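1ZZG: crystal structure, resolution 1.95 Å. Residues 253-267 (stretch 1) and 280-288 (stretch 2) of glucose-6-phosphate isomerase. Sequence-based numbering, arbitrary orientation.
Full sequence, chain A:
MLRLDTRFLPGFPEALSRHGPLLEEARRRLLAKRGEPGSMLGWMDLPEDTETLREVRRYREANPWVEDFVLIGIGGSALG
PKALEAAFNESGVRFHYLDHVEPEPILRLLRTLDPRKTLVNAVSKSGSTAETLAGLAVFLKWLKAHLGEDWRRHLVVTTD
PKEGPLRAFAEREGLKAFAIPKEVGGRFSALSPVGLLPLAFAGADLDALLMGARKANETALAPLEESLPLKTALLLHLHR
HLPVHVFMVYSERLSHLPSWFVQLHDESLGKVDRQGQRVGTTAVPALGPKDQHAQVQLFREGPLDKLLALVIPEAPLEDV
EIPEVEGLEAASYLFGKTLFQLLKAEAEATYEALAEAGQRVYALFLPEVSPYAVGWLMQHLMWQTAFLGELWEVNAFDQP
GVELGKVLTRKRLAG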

ATOM      1  N   ARG A 253     -10.450   6.547   3.837  1.00 23.01           N
ATOM      2  CA  ARG A 253      -9.922   7.235   5.015  1.00 23.33           C
ATOM      3  C   ARG A 253      -9.003   6.281   5.787  1.00 22.88           C
ATOM      4  O   ARG A 253      -8.014   6.706   6.394  1.00 23.11           O
ATOM      5  CB  ARG A 253     -11.069   7.697   5.920  1.00 23.89           C
ATOM      6  CG  ARG A 253     -11.969   8.758   5.295  1.00 25.13           C
ATOM      7  CD  ARG A 253     -13.151   9.030   6.203  1.00 27.60           C
ATOM      8  NE  ARG A 253     -12.705   9.479   7.516  1.00 26.26           N
ATOM      9  CZ  ARG A 253     -13.436   9.408   8.620  1.00 27.66           C
ATOM     10  NH1 ARG A 253     -14.659   8.896   8.570  1.00 28.87           N
ATOM     11  NH2 ARG A 253     -12.948   9.857   9.773  1.00 26.32           N
ATOM     12  N   LEU A 254      -9.336   4.995   5.750  1.00 20.89           N
ATOM     13  CA  LEU A 254      -8.547   3.963   6.424  1.00 22.46           C
ATOM     14  C   LEU A 254      -7.598   3.251   5.456  1.00 22.19           C
ATOM     15  O   LEU A 254      -7.217   2.107   5.691  1.00 24.97           O
ATOM     16  CB  LEU A 254      -9.467   2.917   7.055  1.00 23.36           C
ATOM     17  CG  LEU A 254     -10.290   3.282   8.291  1.00 25.31           C
ATOM     18  CD1 LEU A 254     -11.124   2.075   8.699  1.00 26.67           C
ATOM     19  CD2 LEU A 254      -9.366   3.697   9.434  1.00 25.17           C
ATOM     20  N   SER A 255      -7.213   3.924   4.378  1.00 22.80           N
ATOM     21  CA  SER A 255      -6.327   3.319   3.380  1.00 23.32           C
ATOM     22  C   SER A 255      -4.970   2.859   3.923  1.00 22.99           C
ATOM     23  O   SER A 255      -4.297   2.042   3.301  1.00 22.39           O
ATOM     24  CB  SER A 255      -6.092   4.300   2.227  1.00 22.62           C
ATOM     25  OG  SER A 255      -5.303   5.395   2.643  1.00 28.29           O
ATOM     26  N   HIS A 256      -4.560   3.381   5.073  1.00 21.63           N
ATOM     27  CA  HIS A 256      -3.268   3.000   5.633  1.00 22.24           C
ATOM     28  C   HIS A 256      -3.367   1.982   6.767  1.00 23.02           C
ATOM     29  O   HIS A 256      -2.343   1.560   7.316  1.00 22.42           O
ATOM     30  CB  HIS A 256      -2.522   4.253   6.097  1.00 22.37           C
ATOM     31  CG  HIS A 256      -2.111   5.149   4.969  1.00 24.78           C
ATOM     32  ND1 HIS A 256      -0.942   4.966   4.264  1.00 26.89           N
ATOM     33  CD2 HIS A 256      -2.754   6.179   4.369  1.00 26.37           C
ATOM     34  CE1 HIS A 256      -0.882   5.841   3.276  1.00 28.16           C
ATOM     35  NE2 HIS A 256      -1.970   6.589   3.318  1.00 28.79           N
ATOM     36  N   LEU A 257      -4.590   1.580   7.110  1.00 21.23           N
ATOM     37  CA  LEU A 257      -4.782   0.608   8.176  1.00 21.75           C
ATOM     38  C   LEU A 257      -4.256  -0.775   7.784  1.00 20.79           C
ATOM     39  O   LEU A 257      -3.612  -1.445   8.594  1.00 23.19           O
ATOM     40  CB  LEU A 257      -6.263   0.500   8.569  1.00 20.70           C
ATOM     41  CG  LEU A 257      -6.538  -0.385   9.794  1.00 22.96           C
ATOM     42  CD1 LEU A 257      -5.840   0.197  11.014  1.00 24.43           C
ATOM     43  CD2 LEU A 257      -8.033  -0.468  10.063  1.00 22.74           C
ATOM     44  N   PRO A 258      -4.521  -1.225   6.540  1.00 21.12           N
ATOM     45  CA  PRO A 258      -4.018  -2.552   6.161  1.00 21.45           C
ATOM     46  C   PRO A 258      -2.513  -2.724   6.375  1.00 21.83           C
ATOM     47  O   PRO A 258      -2.071  -3.764   6.859  1.00 22.29           O
ATOM     48  CB  PRO A 258      -4.424  -2.667   4.693  1.00 19.67           C
ATOM     49  CG  PRO A 258      -5.723  -1.903   4.662  1.00 20.82           C
ATOM     50  CD  PRO A 258      -5.357  -0.661   5.464  1.00 20.72           C
ATOM     51  N   SER A 259      -1.729  -1.706   6.028  1.00 21.79           N
ATOM     52  CA  SER A 259      -0.280  -1.787   6.206  1.00 21.96           C
ATOM     53  C   SER A 259       0.072  -1.964   7.673  1.00 20.86           C
ATOM     54  O   SER A 259       0.992  -2.711   8.015  1.00 20.43           O
ATOM     55  CB  SER A 259       0.409  -0.536   5.666  1.00 24.56           C
ATOM     56  OG  SER A 259       0.384  -0.510   4.255  1.00 29.01           O
ATOM     57  N   TRP A 260      -0.654  -1.266   8.538  1.00 20.15           N
ATOM     58  CA  TRP A 260      -0.424  -1.365   9.978  1.00 20.43           C
ATOM     59  C   TRP A 260      -0.698  -2.797  10.443  1.00 19.73           C
ATOM     60  O   TRP A 260       0.063  -3.361  11.238  1.00 19.39           O
ATOM     61  CB  TRP A 260      -1.348  -0.400  10.728  1.00 20.68           C
ATOM     62  CG  TRP A 260      -1.328  -0.581  12.217  1.00 20.49           C
ATOM     63  CD1 TRP A 260      -0.397  -0.101  13.098  1.00 21.77           C
ATOM     64  CD2 TRP A 260      -2.268  -1.332  12.992  1.00 21.47           C
ATOM     65  NE1 TRP A 260      -0.701  -0.510  14.380  1.00 21.83           N
ATOM     66  CE2 TRP A 260      -1.844  -1.267  14.343  1.00 22.98           C
ATOM     67  CE3 TRP A 260      -3.430  -2.053  12.679  1.00 20.94           C
ATOM     68  CZ2 TRP A 260      -2.542  -1.900  15.379  1.00 22.62           C
ATOM     69  CZ3 TRP A 260      -4.129  -2.684  13.713  1.00 21.83           C
ATOM     70  CH2 TRP A 260      -3.679  -2.602  15.047  1.00 20.76           C
ATOM     71  N   PHE A 261      -1.784  -3.386   9.949  1.00 18.29           N
ATOM     72  CA  PHE A 261      -2.129  -4.751  10.339  1.00 19.60           C
ATOM     73  C   PHE A 261      -1.108  -5.762   9.833  1.00 19.87           C
ATOM     74  O   PHE A 261      -0.778  -6.735  10.523  1.00 20.37           O
ATOM     75  CB  PHE A 261      -3.509  -5.149   9.817  1.00 20.40           C
ATOM     76  CG  PHE A 261      -3.855  -6.585  10.109  1.00 22.12           C
ATOM     77  CD1 PHE A 261      -4.113  -6.999  11.417  1.00 21.50           C
ATOM     78  CD2 PHE A 261      -3.833  -7.539   9.097  1.00 21.40           C
ATOM     79  CE1 PHE A 261      -4.337  -8.345  11.712  1.00 24.03           C
ATOM     80  CE2 PHE A 261      -4.054  -8.885   9.379  1.00 24.80           C
ATOM     81  CZ  PHE A 261      -4.305  -9.290  10.691  1.00 23.65           C
ATOM     82  N   VAL A 262      -0.615  -5.542   8.618  1.00 20.92           N
ATOM     83  CA  VAL A 262       0.376  -6.441   8.045  1.00 21.95           C
ATOM     84  C   VAL A 262       1.617  -6.529   8.944  1.00 21.91           C
ATOM     85  O   VAL A 262       2.124  -7.625   9.183  1.00 21.05           O
ATOM     86  CB  VAL A 262       0.758  -6.002   6.610  1.00 20.75           C
ATOM     87  CG1 VAL A 262       1.922  -6.835   6.097  1.00 22.40           C
ATOM     88  CG2 VAL A 262      -0.439  -6.190   5.685  1.00 19.51           C
ATOM     89  N   GLN A 263       2.106  -5.395   9.446  1.00 22.86           N
ATOM     90  CA  GLN A 263       3.259  -5.446  10.343  1.00 22.75           C
ATOM     91  C   GLN A 263       2.863  -6.137  11.641  1.00 22.43           C
ATOM     92  O   GLN A 263       3.604  -6.966  12.167  1.00 22.74           O
ATOM     93  CB  GLN A 263       3.798  -4.055  10.704  1.00 25.00           C
ATOM     94  CG  GLN A 263       4.748  -4.140  11.905  1.00 25.99           C
ATOM     95  CD  GLN A 263       5.414  -2.833  12.282  1.00 31.52           C
ATOM     96  OE1 GLN A 263       4.819  -1.767  12.178  1.00 34.62           O
ATOM     97  NE2 GLN A 263       6.654  -2.917  12.755  1.00 31.61           N
ATOM     98  N   LEU A 264       1.704  -5.769  12.176  1.00 22.78           N
ATOM     99  CA  LEU A 264       1.235  -6.366  13.421  1.00 21.83           C
ATOM    100  C   LEU A 264       1.173  -7.888  13.302  1.00 22.32           C
ATOM    101  O   LEU A 264       1.704  -8.614  14.142  1.00 21.89           O
ATOM    102  CB  LEU A 264      -0.156  -5.842  13.778  1.00 22.57           C
ATOM    103  CG  LEU A 264      -0.786  -6.529  15.000  1.00 23.57           C
ATOM    104  CD1 LEU A 264       0.024  -6.185  16.250  1.00 22.44           C
ATOM    105  CD2 LEU A 264      -2.233  -6.101  15.163  1.00 21.49           C
ATOM    106  N   HIS A 265       0.517  -8.362  12.248  1.00 23.22           N
ATOM    107  CA  HIS A 265       0.354  -9.796  12.030  1.00 22.16           C
ATOM    108  C   HIS A 265       1.654 -10.532  11.689  1.00 22.02           C
ATOM    109  O   HIS A 265       2.043 -11.479  12.381  1.00 21.61           O
ATOM    110  CB  HIS A 265      -0.670 -10.029  10.916  1.00 21.91           C
ATOM    111  CG  HIS A 265      -0.959 -11.474  10.658  1.00 23.75           C
ATOM    112  ND1 HIS A 265      -1.811 -12.214  11.449  1.00 24.38           N
ATOM    113  CD2 HIS A 265      -0.489 -12.321   9.712  1.00 22.52           C
ATOM    114  CE1 HIS A 265      -1.855 -13.457  10.998  1.00 24.83           C
ATOM    115  NE2 HIS A 265      -1.062 -13.548   9.944  1.00 22.82           N
ATOM    116  N   ASP A 266       2.308 -10.093  10.619  1.00 21.51           N
ATOM    117  CA  ASP A 266       3.557 -10.687  10.137  1.00 22.85           C
ATOM    118  C   ASP A 266       4.699 -10.722  11.153  1.00 22.51           C
ATOM    119  O   ASP A 266       5.255 -11.774  11.432  1.00 22.94           O
ATOM    120  CB  ASP A 266       4.052  -9.926   8.901  1.00 21.46           C
ATOM    121  CG  ASP A 266       3.302 -10.292   7.633  1.00 23.31           C
ATOM    122  OD1 ASP A 266       2.211 -10.896   7.716  1.00 22.67           O
ATOM    123  OD2 ASP A 266       3.815  -9.954   6.540  1.00 25.23           O
ATOM    124  N   GLU A 267       5.058  -9.558  11.684  1.00 22.35           N
ATOM    125  CA  GLU A 267       6.157  -9.470  12.634  1.00 22.98           C
ATOM    126  C   GLU A 267       5.895 -10.193  13.950  1.00 23.96           C
ATOM    127  O   GLU A 267       6.823 -10.705  14.574  1.00 22.84           O
ATOM    128  CB  GLU A 267       6.496  -8.001  12.898  1.00 26.28           C
ATOM    129  CG  GLU A 267       7.978  -7.750  13.063  1.00 29.68           C
ATOM    130  CD  GLU A 267       8.341  -6.278  12.997  1.00 30.70           C
ATOM    131  OE1 GLU A 267       9.207  -5.923  12.170  1.00 30.65           O
ATOM    132  OE2 GLU A 267       7.770  -5.479  13.770  1.00 26.86           O
TER
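Stretch 2 (280-288) GTTAVPALG

Stretch 2 is an extended segment, with a strand from Thr282 to Leu287. It lies along the helix that takes in Leu257 to Glu267. The two run in opposite directions: the angle between their N-to-C directions is 173°, and the axes come within 7.6 Å. As the strand advances, it therefore passes from Asp266 back toward Ser255. The CA atoms of Val262 and Ala283 are 5.4 Å apart, and those of Pro258 and Pro285 are 5.0 Å apart.

The strand alternates. Ala283, Pro285 and Leu287 point their CA-to-CB bonds toward stretch 1, while Thr282, Val284 and Ala286 point theirs away.

Ala283 has the most surface covered. Its methyl points toward the helix and touches it. Ala283 CB lies 4.1 Å from Val262 CG2, 3.7 Å from His265 CD2 and 4.2 Å from Phe261 CE2. Its backbone is also held: Ala283 N donates a hydrogen bond to Asp266 OD1, at 3.2 Å and with an angle of 160° at the hydrogen. Two residues earlier, Thr281 has chi1 in the p well. Thr281 OG1 meets His265 NE2 at 2.7 Å, near the plane of the ring, in a hydrogen bond whose donor could be either residue. These two hydrogen bonds tie Thr281 and Ala283 to the helix.

Leu287 is next in covered area, at the other end. It is in the mt rotamer and packs on Ser255 and Pro258. Leu287 CD1 is 3.7 Å from Ser255 CB, and Leu287 CD2 is 3.7 Å from Pro258 CG.

Between these ends, the contact is largely apolar. Pro258 and Pro285 point toward each other's stretch, and Pro258 CB is 3.6 Å from Pro285 CB. One helical turn along, Val262 CG2 packs 3.8 Å from Pro285 CD, so Val262 touches both Ala283 and Pro285.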

ATOM      1  N   GLY A 280       3.364 -19.102  10.876  1.00 28.51           N
ATOM      2  CA  GLY A 280       2.900 -17.781  10.478  1.00 29.20           C
ATOM      3  C   GLY A 280       2.261 -17.749   9.100  1.00 28.91           C
ATOM      4  O   GLY A 280       2.677 -18.478   8.193  1.00 29.71           O
ATOM      5  N   THR A 281       1.239 -16.915   8.940  1.00 26.94           N
ATOM      6  CA  THR A 281       0.573 -16.788   7.654  1.00 25.30           C
ATOM      7  C   THR A 281       0.946 -15.431   7.069  1.00 25.44           C
ATOM      8  O   THR A 281       1.308 -14.509   7.800  1.00 26.32           O
ATOM      9  CB  THR A 281      -0.962 -16.898   7.784  1.00 26.13           C
ATOM     10  OG1 THR A 281      -1.452 -15.860   8.642  1.00 27.04           O
ATOM     11  CG2 THR A 281      -1.351 -18.264   8.361  1.00 25.71           C
ATOM     12  N   THR A 282       0.865 -15.321   5.751  1.00 25.11           N
ATOM     13  CA  THR A 282       1.205 -14.087   5.068  1.00 24.71           C
ATOM     14  C   THR A 282       0.019 -13.138   4.954  1.00 23.95           C
ATOM     15  O   THR A 282      -0.938 -13.412   4.227  1.00 23.51           O
ATOM     16  CB  THR A 282       1.748 -14.388   3.661  1.00 25.03           C
ATOM     17  OG1 THR A 282       2.845 -15.303   3.770  1.00 24.02           O
ATOM     18  CG2 THR A 282       2.230 -13.096   2.984  1.00 25.36           C
ATOM     19  N   ALA A 283       0.083 -12.025   5.681  1.00 22.99           N
ATOM     20  CA  ALA A 283      -0.977 -11.027   5.640  1.00 21.57           C
ATOM     21  C   ALA A 283      -0.841 -10.233   4.340  1.00 21.21           C
ATOM     22  O   ALA A 283       0.242  -9.742   4.015  1.00 21.69           O
ATOM     23  CB  ALA A 283      -0.877 -10.090   6.841  1.00 21.63           C
ATOM     24  N   VAL A 284      -1.947 -10.117   3.610  1.00 22.18           N
ATOM     25  CA  VAL A 284      -1.981  -9.398   2.339  1.00 22.29           C
ATOM     26  C   VAL A 284      -2.972  -8.247   2.458  1.00 22.93           C
ATOM     27  O   VAL A 284      -4.157  -8.462   2.706  1.00 23.70           O
ATOM     28  CB  VAL A 284      -2.419 -10.336   1.187  1.00 22.37           C
ATOM     29  CG1 VAL A 284      -2.465  -9.572  -0.126  1.00 23.58           C
ATOM     30  CG2 VAL A 284      -1.459 -11.506   1.078  1.00 22.68           C
ATOM     31  N   PRO A 285      -2.497  -7.001   2.280  1.00 22.44           N
ATOM     32  CA  PRO A 285      -3.360  -5.817   2.380  1.00 22.30           C
ATOM     33  C   PRO A 285      -4.248  -5.605   1.150  1.00 24.08           C
ATOM     34  O   PRO A 285      -3.843  -5.888   0.025  1.00 24.93           O
ATOM     35  CB  PRO A 285      -2.354  -4.684   2.560  1.00 22.93           C
ATOM     36  CG  PRO A 285      -1.217  -5.133   1.658  1.00 22.70           C
ATOM     37  CD  PRO A 285      -1.105  -6.622   1.966  1.00 22.00           C
ATOM     38  N   ALA A 286      -5.460  -5.106   1.379  1.00 23.88           N
ATOM     39  CA  ALA A 286      -6.393  -4.825   0.297  1.00 24.21           C
ATOM     40  C   ALA A 286      -7.337  -3.715   0.717  1.00 23.42           C
ATOM     41  O   ALA A 286      -7.594  -3.513   1.907  1.00 23.71           O
ATOM     42  CB  ALA A 286      -7.184  -6.071  -0.064  1.00 22.64           C
ATOM     43  N   LEU A 287      -7.843  -2.987  -0.270  1.00 22.03           N
ATOM     44  CA  LEU A 287      -8.772  -1.900  -0.017  1.00 22.20           C
ATOM     45  C   LEU A 287      -9.992  -2.081  -0.903  1.00 22.19           C
ATOM     46  O   LEU A 287      -9.874  -2.514  -2.046  1.00 24.47           O
ATOM     47  CB  LEU A 287      -8.117  -0.546  -0.316  1.00 22.94           C
ATOM     48  CG  LEU A 287      -6.967  -0.104   0.596  1.00 23.29           C
ATOM     49  CD1 LEU A 287      -6.423   1.246   0.117  1.00 24.93           C
ATOM     50  CD2 LEU A 287      -7.462  -0.000   2.033  1.00 22.28           C
ATOM     51  N   GLY A 288     -11.161  -1.756  -0.368  1.00 23.23           N
ATOM     52  CA  GLY A 288     -12.384  -1.878  -1.139  1.00 23.40           C
ATOM     53  C   GLY A 288     -12.943  -0.501  -1.420  1.00 24.59           C
ATOM     54  O   GLY A 288     -12.874   0.386  -0.559  1.00 25.41           O
TER